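PDB 4ZAS: CalS13 from Micromonospora echinospora, which is a sugar aminotransferase that probably uses pyridoxal 5'-phosphate to transfer an amino group to a keto sugar carried on dTDP. Local coordinates for residues I130-L140 / A365-V375; R242-I251 / D263-I272. All blocks are in the same frame, centred on the assembly; numbering follows the deposited sequence.

Contact 1 of 2, residues I130-L140 / A365-V375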
loop_
_atom_site.group_PDB
_atom_site.type_symbol
_atom_site.label_atom_id
_atom_site.label_comp_id
_atom_site.label_asym_id
_atom_site.label_seq_id
_atom_site.Cartn_x
_atom_site.Cartn_y
_atom_site.Cartn_z
ATOM N N ILE A 130 17.447 -1.301 12.880
ATOM C CA ILE A 130 17.624 -2.737 12.669
ATOM C C ILE A 130 18.856 -3.280 13.425
ATOM O O ILE A 130 19.937 -2.695 13.325
ATOM C CB ILE A 130 17.761 -3.048 11.172
ATOM C CG1 ILE A 130 16.411 -2.918 10.471
ATOM C CG2 ILE A 130 18.347 -4.437 10.961
ATOM C CD1 ILE A 130 16.471 -3.207 8.985
ATOM N N ARG A 131 18.685 -4.348 14.212
ATOM C CA ARG A 131 19.826 -5.147 14.675
ATOM C C ARG A 131 19.672 -6.594 14.185
ATOM O O ARG A 131 18.615 -7.216 14.337
ATOM C CB ARG A 131 20.012 -5.097 16.191
ATOM C CG ARG A 131 20.684 -3.827 16.684
ATOM C CD ARG A 131 21.017 -3.885 18.171
ATOM N NE ARG A 131 21.885 -4.997 18.551
ATOM C CZ ARG A 131 21.975 -5.475 19.791
ATOM N NH1 ARG A 131 21.234 -4.953 20.764
ATOM N NH2 ARG A 131 22.789 -6.488 20.055
ATOM N N TRP A 132 20.704 -7.090 13.513
ATOM C CA TRP A 132 20.621 -8.404 12.895
ATOM C C TRP A 132 20.863 -9.517 13.887
ATOM O O TRP A 132 21.803 -9.486 14.687
ATOM C CB TRP A 132 21.611 -8.524 11.751
ATOM C CG TRP A 132 21.390 -7.531 10.610
ATOM C CD1 TRP A 132 22.279 -6.591 10.155
ATOM C CD2 TRP A 132 20.219 -7.404 9.781
ATOM N NE1 TRP A 132 21.735 -5.892 9.113
ATOM C CE2 TRP A 132 20.480 -6.376 8.849
ATOM C CE3 TRP A 132 18.992 -8.074 9.724
ATOM C CZ2 TRP A 132 19.553 -5.990 7.876
ATOM C CZ3 TRP A 132 18.065 -7.694 8.749
ATOM C CH2 TRP A 132 18.351 -6.652 7.848
ATOM N N VAL A 133 20.019 -10.525 13.812
ATOM C CA VAL A 133 20.272 -11.726 14.552
ATOM C C VAL A 133 20.759 -12.776 13.557
ATOM O O VAL A 133 20.290 -12.828 12.414
ATOM C CB VAL A 133 19.035 -12.162 15.312
ATOM C CG1 VAL A 133 19.352 -13.337 16.194
ATOM C CG2 VAL A 133 18.564 -11.018 16.145
ATOM N N ASP A 134 21.726 -13.586 13.987
ATOM C CA ASP A 134 22.306 -14.605 13.121
ATOM C C ASP A 134 21.224 -15.621 12.754
ATOM O O ASP A 134 20.137 -15.651 13.331
ATOM C CB ASP A 134 23.512 -15.282 13.796
ATOM C CG ASP A 134 24.482 -15.947 12.794
ATOM O OD1 ASP A 134 24.251 -15.859 11.575
ATOM O OD2 ASP A 134 25.512 -16.523 13.230
ATOM N N VAL A 135 21.537 -16.418 11.753
ATOM C CA VAL A 135 20.653 -17.440 11.250
ATOM C C VAL A 135 21.172 -18.800 11.697
ATOM O O VAL A 135 22.379 -19.038 11.766
ATOM C CB VAL A 135 20.536 -17.337 9.714
ATOM C CG1 VAL A 135 19.904 -18.561 9.135
ATOM C CG2 VAL A 135 19.735 -16.099 9.337
ATOM N N ASP A 136 20.249 -19.672 12.059
ATOM C CA ASP A 136 20.552 -21.067 12.295
ATOM C C ASP A 136 20.696 -21.796 10.946
ATOM O O ASP A 136 19.734 -21.926 10.175
ATOM C CB ASP A 136 19.460 -21.682 13.166
ATOM C CG ASP A 136 19.614 -23.170 13.341
ATOM O OD1 ASP A 136 20.683 -23.716 13.018
ATOM O OD2 ASP A 136 18.657 -23.788 13.847
ATOM N N PRO A 137 21.918 -22.257 10.644
ATOM C CA PRO A 137 22.238 -22.862 9.341
ATOM C C PRO A 137 21.476 -24.154 9.031
ATOM O O PRO A 137 21.519 -24.600 7.890
ATOM C CB PRO A 137 23.748 -23.123 9.436
ATOM C CG PRO A 137 24.062 -23.089 10.866
ATOM C CD PRO A 137 23.101 -22.143 11.507
ATOM N N ALA A 138 20.808 -24.746 10.019
ATOM C CA ALA A 138 20.054 -25.973 9.790
ATOM C C ALA A 138 18.624 -25.691 9.352
ATOM O O ALA A 138 18.027 -26.513 8.655
ATOM C CB ALA A 138 20.051 -26.845 11.037
ATOM N N THR A 139 18.068 -24.549 9.780
ATOM C CA THR A 139 16.673 -24.204 9.488
ATOM C C THR A 139 16.517 -23.024 8.522
ATOM O O THR A 139 15.444 -22.803 7.968
ATOM C CB THR A 139 15.898 -23.840 10.781
ATOM O OG1 THR A 139 16.540 -22.732 11.423
ATOM C CG2 THR A 139 15.851 -24.998 11.764
ATOM N N LEU A 140 17.597 -22.272 8.344
ATOM C CA LEU A 140 17.601 -21.018 7.611
ATOM C C LEU A 140 16.773 -19.959 8.348
ATOM O O LEU A 140 16.584 -18.851 7.836
ATOM C CB LEU A 140 17.084 -21.221 6.184
ATOM C CG LEU A 140 17.821 -22.255 5.328
ATOM C CD1 LEU A 140 17.156 -22.390 3.977
ATOM C CD2 LEU A 140 19.311 -21.938 5.155
ATOM N N ALA A 365 24.274 -1.156 10.231
ATOM C CA ALA A 365 23.858 -2.232 11.138
ATOM C C ALA A 365 24.647 -3.498 10.890
ATOM O O ALA A 365 24.378 -4.539 11.494
ATOM C CB ALA A 365 22.378 -2.515 11.004
ATOM N N ARG A 366 25.610 -3.406 9.988
ATOM C CA ARG A 366 26.381 -4.567 9.584
ATOM C C ARG A 366 27.221 -5.072 10.760
ATOM O O ARG A 366 27.910 -4.311 11.438
ATOM C CB ARG A 366 27.240 -4.231 8.365
ATOM C CG ARG A 366 27.978 -5.406 7.745
ATOM C CD ARG A 366 28.361 -5.091 6.305
ATOM N NE ARG A 366 28.886 -3.729 6.194
ATOM C CZ ARG A 366 30.142 -3.367 6.440
ATOM N NH1 ARG A 366 31.036 -4.264 6.849
ATOM N NH2 ARG A 366 30.493 -2.092 6.303
ATOM N N THR A 367 27.104 -6.368 11.000
ATOM C CA THR A 367 27.682 -7.034 12.151
ATOM C C THR A 367 28.056 -8.446 11.703
ATOM O O THR A 367 27.475 -8.961 10.753
ATOM C CB THR A 367 26.669 -7.060 13.337
ATOM O OG1 THR A 367 27.185 -7.844 14.408
ATOM C CG2 THR A 367 25.357 -7.673 12.920
ATOM N N THR A 368 29.025 -9.080 12.354
ATOM C CA THR A 368 29.436 -10.416 11.921
ATOM C C THR A 368 28.413 -11.490 12.288
ATOM O O THR A 368 28.068 -11.657 13.461
ATOM C CB THR A 368 30.740 -10.812 12.545
ATOM O OG1 THR A 368 30.599 -10.619 13.954
ATOM C CG2 THR A 368 31.863 -9.932 12.047
ATOM N N LEU A 369 27.958 -12.226 11.275
ATOM C CA LEU A 369 26.976 -13.289 11.461
ATOM C C LEU A 369 27.517 -14.610 10.879
ATOM O O LEU A 369 27.278 -14.940 9.718
ATOM C CB LEU A 369 25.652 -12.900 10.804
ATOM C CG LEU A 369 25.123 -11.508 11.159
ATOM C CD1 LEU A 369 24.088 -11.041 10.139
ATOM C CD2 LEU A 369 24.537 -11.480 12.573
ATOM N N PRO A 370 28.274 -15.364 11.689
ATOM C CA PRO A 370 29.016 -16.522 11.173
ATOM C C PRO A 370 28.099 -17.639 10.659
ATOM O O PRO A 370 28.413 -18.311 9.669
ATOM C CB PRO A 370 29.838 -16.977 12.382
ATOM C CG PRO A 370 29.099 -16.463 13.566
ATOM C CD PRO A 370 28.472 -15.174 13.136
ATOM N N GLY A 371 26.971 -17.830 11.328
ATOM C CA GLY A 371 26.024 -18.829 10.887
ATOM C C GLY A 371 25.503 -18.505 9.498
ATOM O O GLY A 371 25.447 -19.384 8.637
ATOM N N LEU A 372 25.139 -17.242 9.273
ATOM C CA LEU A 372 24.638 -16.822 7.966
ATOM C C LEU A 372 25.744 -16.938 6.949
ATOM O O LEU A 372 25.520 -17.409 5.839
ATOM C CB LEU A 372 24.068 -15.395 8.001
ATOM C CG LEU A 372 23.527 -14.870 6.660
ATOM C CD1 LEU A 372 22.414 -15.735 6.076
ATOM C CD2 LEU A 372 23.010 -13.454 6.842
ATOM N N ASP A 373 26.949 -16.539 7.342
ATOM C CA ASP A 373 28.129 -16.668 6.483
ATOM C C ASP A 373 28.295 -18.118 6.010
ATOM O O ASP A 373 28.682 -18.370 4.875
ATOM C CB ASP A 373 29.378 -16.192 7.238
ATOM C CG ASP A 373 29.404 -14.673 7.444
ATOM O OD1 ASP A 373 28.676 -13.944 6.733
ATOM O OD2 ASP A 373 30.128 -14.205 8.347
ATOM N N ARG A 374 27.980 -19.064 6.891
ATOM C CA ARG A 374 28.182 -20.478 6.616
ATOM C C ARG A 374 27.185 -21.044 5.580
ATOM O O ARG A 374 27.473 -22.080 4.963
ATOM C CB ARG A 374 28.109 -21.270 7.931
ATOM C CG ARG A 374 28.853 -22.582 7.888
ATOM C CD ARG A 374 30.274 -22.242 7.462
ATOM N NE ARG A 374 31.195 -23.372 7.395
ATOM C CZ ARG A 374 32.290 -23.369 6.635
ATOM N NH1 ARG A 374 32.546 -22.307 5.879
ATOM N NH2 ARG A 374 33.114 -24.416 6.609
ATOM N N VAL A 375 26.041 -20.378 5.368
ATOM C CA VAL A 375 25.058 -20.871 4.381
ATOM C C VAL A 375 24.742 -19.940 3.188
ATOM O O VAL A 375 24.200 -20.402 2.180
ATOM C CB VAL A 375 23.721 -21.236 5.058
ATOM C CG1 VAL A 375 23.926 -22.340 6.042
ATOM C CG2 VAL A 375 23.100 -20.032 5.709
#
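Asp-134 plugs its carboxylate into the N-terminal end of helix 370-375, where Gly-371 and Leu-372 offer their backbone N-H groups. The contact thereby docks the C-terminal part of the chain onto the loop leaving strand 129-132, an outermost strand of the seven-stranded sheet that marks the fold type I aminotransferases. With CG of Asp-134 swung away from its own backbone N (chi1 -158°), OD2 accepts from Gly-371 N at 2.7 Å and OD1 from Leu-372 N at 2.8 Å, each through the syn lone pair. This buried acid probably gains from the positive end of the helix dipole. Leu-369, the N-cap residue, has no side-chain acceptor of its own.

The hollow for this carboxylate is formed by the bare CA of Gly-371, where a CB would clash with Asp-134 OD2 and Val-135 O, and by the Pro-370 ring on its flank, whose CD lies 3.3 Å from Asp-134 OD2. Leu-369 runs antiparallel alongside the Asp-134 side chain and forks over the loop, CD1 lodging against Trp-132 CB at 3.9 Å and CD2 against the Asp-134 backbone. Toward the strand, the methyl of Ala-365 presses on Ile-130 O at 3.4 Å, while Thr-367 CG2 approaches the edge of the Trp-132 indole. Ile-130 CG2 sits over the centre of one face of that ring. At the far end, the bump of Pro-137 CB meets Val-375 CG1 at 3.5 Å, beside Leu-140. The backbone N of Asp-134 donates to Asp-146 of helix 144-150. The carboxylate carries a third bond: Val-135 N reaches Asp-134 OD1 at 2.8 Å from above the carboxylate plane, 42° out of it.

Contact 2 of 2, residues R242-I251 / D263-I272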
loop_
_atom_site.group_PDB
_atom_site.type_symbol
_atom_site.label_atom_id
_atom_site.label_comp_id
_atom_site.label_asym_id
_atom_site.label_seq_id
_atom_site.Cartn_x
_atom_site.Cartn_y
_atom_site.Cartn_z
ATOM N N ARG A 242 -6.881 -1.999 17.551
ATOM C CA ARG A 242 -5.908 -0.976 17.195
ATOM C C ARG A 242 -5.421 -1.048 15.747
ATOM O O ARG A 242 -5.235 -0.023 15.097
ATOM C CB ARG A 242 -4.703 -1.028 18.130
ATOM C CG ARG A 242 -3.827 0.200 17.962
ATOM C CD ARG A 242 -2.733 0.301 19.000
ATOM N NE ARG A 242 -3.183 -0.014 20.354
ATOM C CZ ARG A 242 -3.631 0.886 21.223
ATOM N NH1 ARG A 242 -3.689 2.169 20.893
ATOM N NH2 ARG A 242 -4.013 0.496 22.432
ATOM N N LEU A 243 -5.202 -2.254 15.244
ATOM C CA LEU A 243 -4.666 -2.399 13.905
ATOM C C LEU A 243 -5.726 -2.138 12.867
ATOM O O LEU A 243 -5.425 -1.637 11.786
ATOM C CB LEU A 243 -4.059 -3.785 13.714
ATOM C CG LEU A 243 -2.550 -3.665 13.568
ATOM C CD1 LEU A 243 -2.045 -2.903 14.742
ATOM C CD2 LEU A 243 -1.853 -5.012 13.471
ATOM N N ARG A 244 -6.965 -2.483 13.198
ATOM C CA ARG A 244 -8.083 -2.259 12.296
ATOM C C ARG A 244 -8.232 -0.738 12.125
ATOM O O ARG A 244 -8.473 -0.233 11.021
ATOM C CB ARG A 244 -9.360 -2.882 12.859
ATOM C CG ARG A 244 -10.307 -3.425 11.816
ATOM C CD ARG A 244 -11.444 -4.240 12.432
ATOM N NE ARG A 244 -12.695 -3.478 12.422
ATOM C CZ ARG A 244 -13.540 -3.433 11.391
ATOM N NH1 ARG A 244 -13.284 -4.115 10.284
ATOM N NH2 ARG A 244 -14.648 -2.709 11.466
ATOM N N LEU A 245 -8.008 -0.022 13.227
ATOM C CA LEU A 245 -8.036 1.425 13.245
ATOM C C LEU A 245 -6.966 2.029 12.358
ATOM O O LEU A 245 -7.268 2.883 11.517
ATOM C CB LEU A 245 -7.838 1.947 14.672
ATOM C CG LEU A 245 -8.991 2.610 15.408
ATOM C CD1 LEU A 245 -8.507 3.110 16.744
ATOM C CD2 LEU A 245 -9.514 3.770 14.573
ATOM N N ARG A 246 -5.713 1.628 12.575
ATOM C CA ARG A 246 -4.609 2.223 11.832
ATOM C C ARG A 246 -4.617 1.774 10.381
ATOM O O ARG A 246 -3.870 2.303 9.555
ATOM C CB ARG A 246 -3.271 1.888 12.470
ATOM C CG ARG A 246 -3.128 2.437 13.840
ATOM C CD ARG A 246 -1.742 2.208 14.380
ATOM N NE ARG A 246 -1.622 2.759 15.728
ATOM C CZ ARG A 246 -0.502 2.745 16.439
ATOM N NH1 ARG A 246 0.589 2.189 15.931
ATOM N NH2 ARG A 246 -0.474 3.285 17.648
ATOM N N ARG A 247 -5.432 0.770 10.081
ATOM C CA ARG A 247 -5.528 0.284 8.722
ATOM C C ARG A 247 -6.170 1.315 7.804
ATOM O O ARG A 247 -5.851 1.375 6.615
ATOM C CB ARG A 247 -6.316 -1.017 8.674
ATOM C CG ARG A 247 -6.432 -1.562 7.285
ATOM C CD ARG A 247 -7.176 -2.851 7.246
ATOM N NE ARG A 247 -8.518 -2.787 7.805
ATOM C CZ ARG A 247 -9.328 -3.842 7.803
ATOM N NH1 ARG A 247 -8.893 -4.984 7.269
ATOM N NH2 ARG A 247 -10.557 -3.768 8.313
ATOM N N TRP A 248 -7.073 2.121 8.365
ATOM C CA TRP A 248 -7.796 3.139 7.611
ATOM C C TRP A 248 -7.666 4.510 8.295
ATOM O O TRP A 248 -8.627 5.065 8.828
ATOM C CB TRP A 248 -9.271 2.707 7.439
ATOM C CG TRP A 248 -10.136 3.727 6.744
ATOM C CD1 TRP A 248 -11.114 4.511 7.311
ATOM C CD2 TRP A 248 -10.052 4.126 5.377
ATOM N NE1 TRP A 248 -11.661 5.351 6.366
ATOM C CE2 TRP A 248 -11.022 5.138 5.172
ATOM C CE3 TRP A 248 -9.254 3.727 4.304
ATOM C CZ2 TRP A 248 -11.215 5.746 3.937
ATOM C CZ3 TRP A 248 -9.454 4.324 3.072
ATOM C CH2 TRP A 248 -10.427 5.325 2.898
ATOM N N LEU A 249 -6.447 5.043 8.271
ATOM C CA LEU A 249 -6.154 6.425 8.679
ATOM C C LEU A 249 -6.518 6.830 10.106
ATOM O O LEU A 249 -6.471 8.021 10.428
ATOM C CB LEU A 249 -6.827 7.406 7.719
ATOM C CG LEU A 249 -6.361 7.193 6.279
ATOM C CD1 LEU A 249 -7.466 7.502 5.320
ATOM C CD2 LEU A 249 -5.132 8.041 5.976
ATOM N N GLY A 250 -6.835 5.870 10.969
ATOM C CA GLY A 250 -7.183 6.206 12.340
ATOM C C GLY A 250 -8.586 6.789 12.451
ATOM O O GLY A 250 -8.928 7.474 13.416
ATOM N N ILE A 251 -9.394 6.511 11.437
ATOM C CA ILE A 251 -10.768 6.969 11.365
ATOM C C ILE A 251 -11.682 5.853 11.838
ATOM O O ILE A 251 -11.697 4.758 11.260
ATOM C CB ILE A 251 -11.141 7.406 9.939
ATOM C CG1 ILE A 251 -10.299 8.604 9.510
ATOM C CG2 ILE A 251 -12.629 7.762 9.835
ATOM C CD1 ILE A 251 -10.474 8.962 8.048
ATOM N N ASP A 263 -13.300 11.971 15.094
ATOM C CA ASP A 263 -11.971 12.397 15.546
ATOM C C ASP A 263 -10.918 11.356 15.244
ATOM O O ASP A 263 -11.217 10.168 15.224
ATOM C CB ASP A 263 -11.956 12.684 17.042
ATOM C CG ASP A 263 -10.576 13.108 17.542
ATOM O OD1 ASP A 263 -10.024 14.116 17.044
ATOM O OD2 ASP A 263 -10.029 12.415 18.427
ATOM N N VAL A 264 -9.690 11.799 14.995
ATOM C CA VAL A 264 -8.581 10.868 14.808
ATOM C C VAL A 264 -7.597 11.021 15.937
ATOM O O VAL A 264 -6.935 12.053 16.033
ATOM C CB VAL A 264 -7.853 11.083 13.483
ATOM C CG1 VAL A 264 -6.762 10.026 13.367
ATOM C CG2 VAL A 264 -8.828 10.996 12.289
ATOM N N ALA A 265 -7.496 10.008 16.793
ATOM C CA ALA A 265 -6.584 10.076 17.934
ATOM C C ALA A 265 -5.225 9.461 17.615
ATOM O O ALA A 265 -4.201 9.864 18.167
ATOM C CB ALA A 265 -7.196 9.401 19.123
ATOM N N GLU A 266 -5.226 8.454 16.748
ATOM C CA GLU A 266 -3.995 7.801 16.317
ATOM C C GLU A 266 -3.959 7.783 14.815
ATOM O O GLU A 266 -4.711 7.024 14.191
ATOM C CB GLU A 266 -3.902 6.371 16.833
ATOM C CG GLU A 266 -3.904 6.253 18.317
ATOM C CD GLU A 266 -4.066 4.829 18.759
ATOM O OE1 GLU A 266 -4.012 3.931 17.892
ATOM O OE2 GLU A 266 -4.254 4.611 19.975
ATOM N N TRP A 267 -3.063 8.578 14.234
ATOM C CA TRP A 267 -3.024 8.700 12.784
ATOM C C TRP A 267 -2.708 7.309 12.201
ATOM O O TRP A 267 -2.108 6.474 12.859
ATOM C CB TRP A 267 -2.012 9.767 12.324
ATOM C CG TRP A 267 -0.546 9.445 12.629
ATOM C CD1 TRP A 267 0.201 9.911 13.668
ATOM C CD2 TRP A 267 0.325 8.600 11.862
ATOM N NE1 TRP A 267 1.472 9.409 13.605
ATOM C CE2 TRP A 267 1.578 8.607 12.501
ATOM C CE3 TRP A 267 0.161 7.838 10.699
ATOM C CZ2 TRP A 267 2.663 7.878 12.023
ATOM C CZ3 TRP A 267 1.241 7.123 10.223
ATOM C CH2 TRP A 267 2.478 7.145 10.888
ATOM N N GLY A 268 -3.170 7.050 10.983
ATOM C CA GLY A 268 -3.032 5.733 10.413
ATOM C C GLY A 268 -2.562 5.741 8.978
ATOM O O GLY A 268 -2.028 6.739 8.484
ATOM N N TYR A 269 -2.773 4.610 8.311
ATOM C CA TYR A 269 -2.262 4.386 6.976
ATOM C C TYR A 269 -3.443 4.075 6.088
ATOM O O TYR A 269 -4.597 4.157 6.520
ATOM C CB TYR A 269 -1.238 3.242 6.969
ATOM C CG TYR A 269 -0.177 3.348 8.064
ATOM C CD1 TYR A 269 -0.448 2.951 9.374
ATOM C CD2 TYR A 269 1.084 3.890 7.792
ATOM C CE1 TYR A 269 0.503 3.077 10.365
ATOM C CE2 TYR A 269 2.044 4.010 8.789
ATOM C CZ TYR A 269 1.742 3.604 10.067
ATOM O OH TYR A 269 2.682 3.728 11.059
ATOM N N ARG A 270 -3.160 3.707 4.847
ATOM C CA ARG A 270 -4.208 3.394 3.890
ATOM C C ARG A 270 -3.834 2.047 3.279
ATOM O O ARG A 270 -3.224 1.966 2.207
ATOM C CB ARG A 270 -4.335 4.538 2.874
ATOM C CG ARG A 270 -5.000 4.276 1.537
ATOM C CD ARG A 270 -6.402 3.756 1.625
ATOM N NE ARG A 270 -7.146 4.178 0.438
ATOM C CZ ARG A 270 -7.586 3.376 -0.523
ATOM N NH1 ARG A 270 -7.368 2.071 -0.468
ATOM N NH2 ARG A 270 -8.251 3.893 -1.543
ATOM N N PHE A 271 -4.197 0.997 4.012
ATOM C CA PHE A 271 -3.703 -0.353 3.799
ATOM C C PHE A 271 -4.817 -1.358 3.521
ATOM O O PHE A 271 -4.558 -2.546 3.438
ATOM C CB PHE A 271 -2.927 -0.832 5.036
ATOM C CG PHE A 271 -1.536 -0.248 5.177
ATOM C CD1 PHE A 271 -0.902 0.361 4.107
ATOM C CD2 PHE A 271 -0.857 -0.336 6.392
ATOM C CE1 PHE A 271 0.389 0.889 4.251
ATOM C CE2 PHE A 271 0.421 0.193 6.535
ATOM C CZ PHE A 271 1.042 0.814 5.463
ATOM N N ILE A 272 -6.042 -0.893 3.327
ATOM C CA ILE A 272 -7.164 -1.810 3.174
ATOM C C ILE A 272 -7.035 -2.677 1.915
ATOM O O ILE A 272 -6.445 -2.264 0.918
ATOM C CB ILE A 272 -8.491 -1.032 3.185
ATOM C CG1 ILE A 272 -8.503 0.037 2.097
ATOM C CG2 ILE A 272 -8.683 -0.358 4.528
ATOM C CD1 ILE A 272 -9.891 0.487 1.717
#
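A buried contact held by backbone hydrogen bonds and a salt-bridge network ties the C-terminal end of helix 237-247 and its type I' turn, Trp-248 to Ile-251, to the irregular run 263-272 that leads toward helix 275-305. A single beta bridge pairs Trp-248 with Arg-270, flanked by Phe-271 N to Arg-247 O (3.1 Å) and Leu-249 N to Tyr-269 O (2.7 Å, in the carbonyl plane). Tyr-269 N adds a bond to Arg-246 O, which also lies at the edge of the Tyr-269 ring. Gly-250 and Gly-268 let the backbones close up, since a CB on either would clash.

Glu-266 stretches back to the helix. Its OE2 meets Arg-242 NH1 at 2.7 Å, with guanidinium and carboxylate nearly coplanar (17° apart), while OE1 takes a weak bond from Arg-246 NE at 3.4 Å, those planes standing 82° apart. A glutamine in its place would probably leave Arg-242 without its charge partner here, though Arg-246 also bonds to Arg-95 O and Ser-91.

Arg-270 CD rests 3.4 Å from Trp-248 CZ3 at the indole edge, the two side chains running the same way with guanidinium and ring planes 57° apart. The guanidinium of Arg-270 goes on to Glu-55, a residue of the dTDP site, and to the pyridoxal-phosphate-bearing lysine of the second subunit, consistent with the contact helping to place an arginine at that subunit's active site.

Contacts 1 and 2 lie at opposite edges of the seven-stranded sheet, their centres 35 Å apart and their nearest atoms about 15 Å. Contact 1 builds on the outermost strand 129-132, whereas in contact 2 Arg-247 and Phe-271 pack on strand 76-79 at the other margin. Along the chain the order is 130-140, 242-251, 263-272, 365-375: contact 2 closes a short excursion of 11 residues, all of it within the 224 residues that contact 1 spans. Their roles differ accordingly. Contact 1 joins distant parts of one subunit and touches no other chain of the assembly; contact 2 faces the second subunit and, through it, the cofactor.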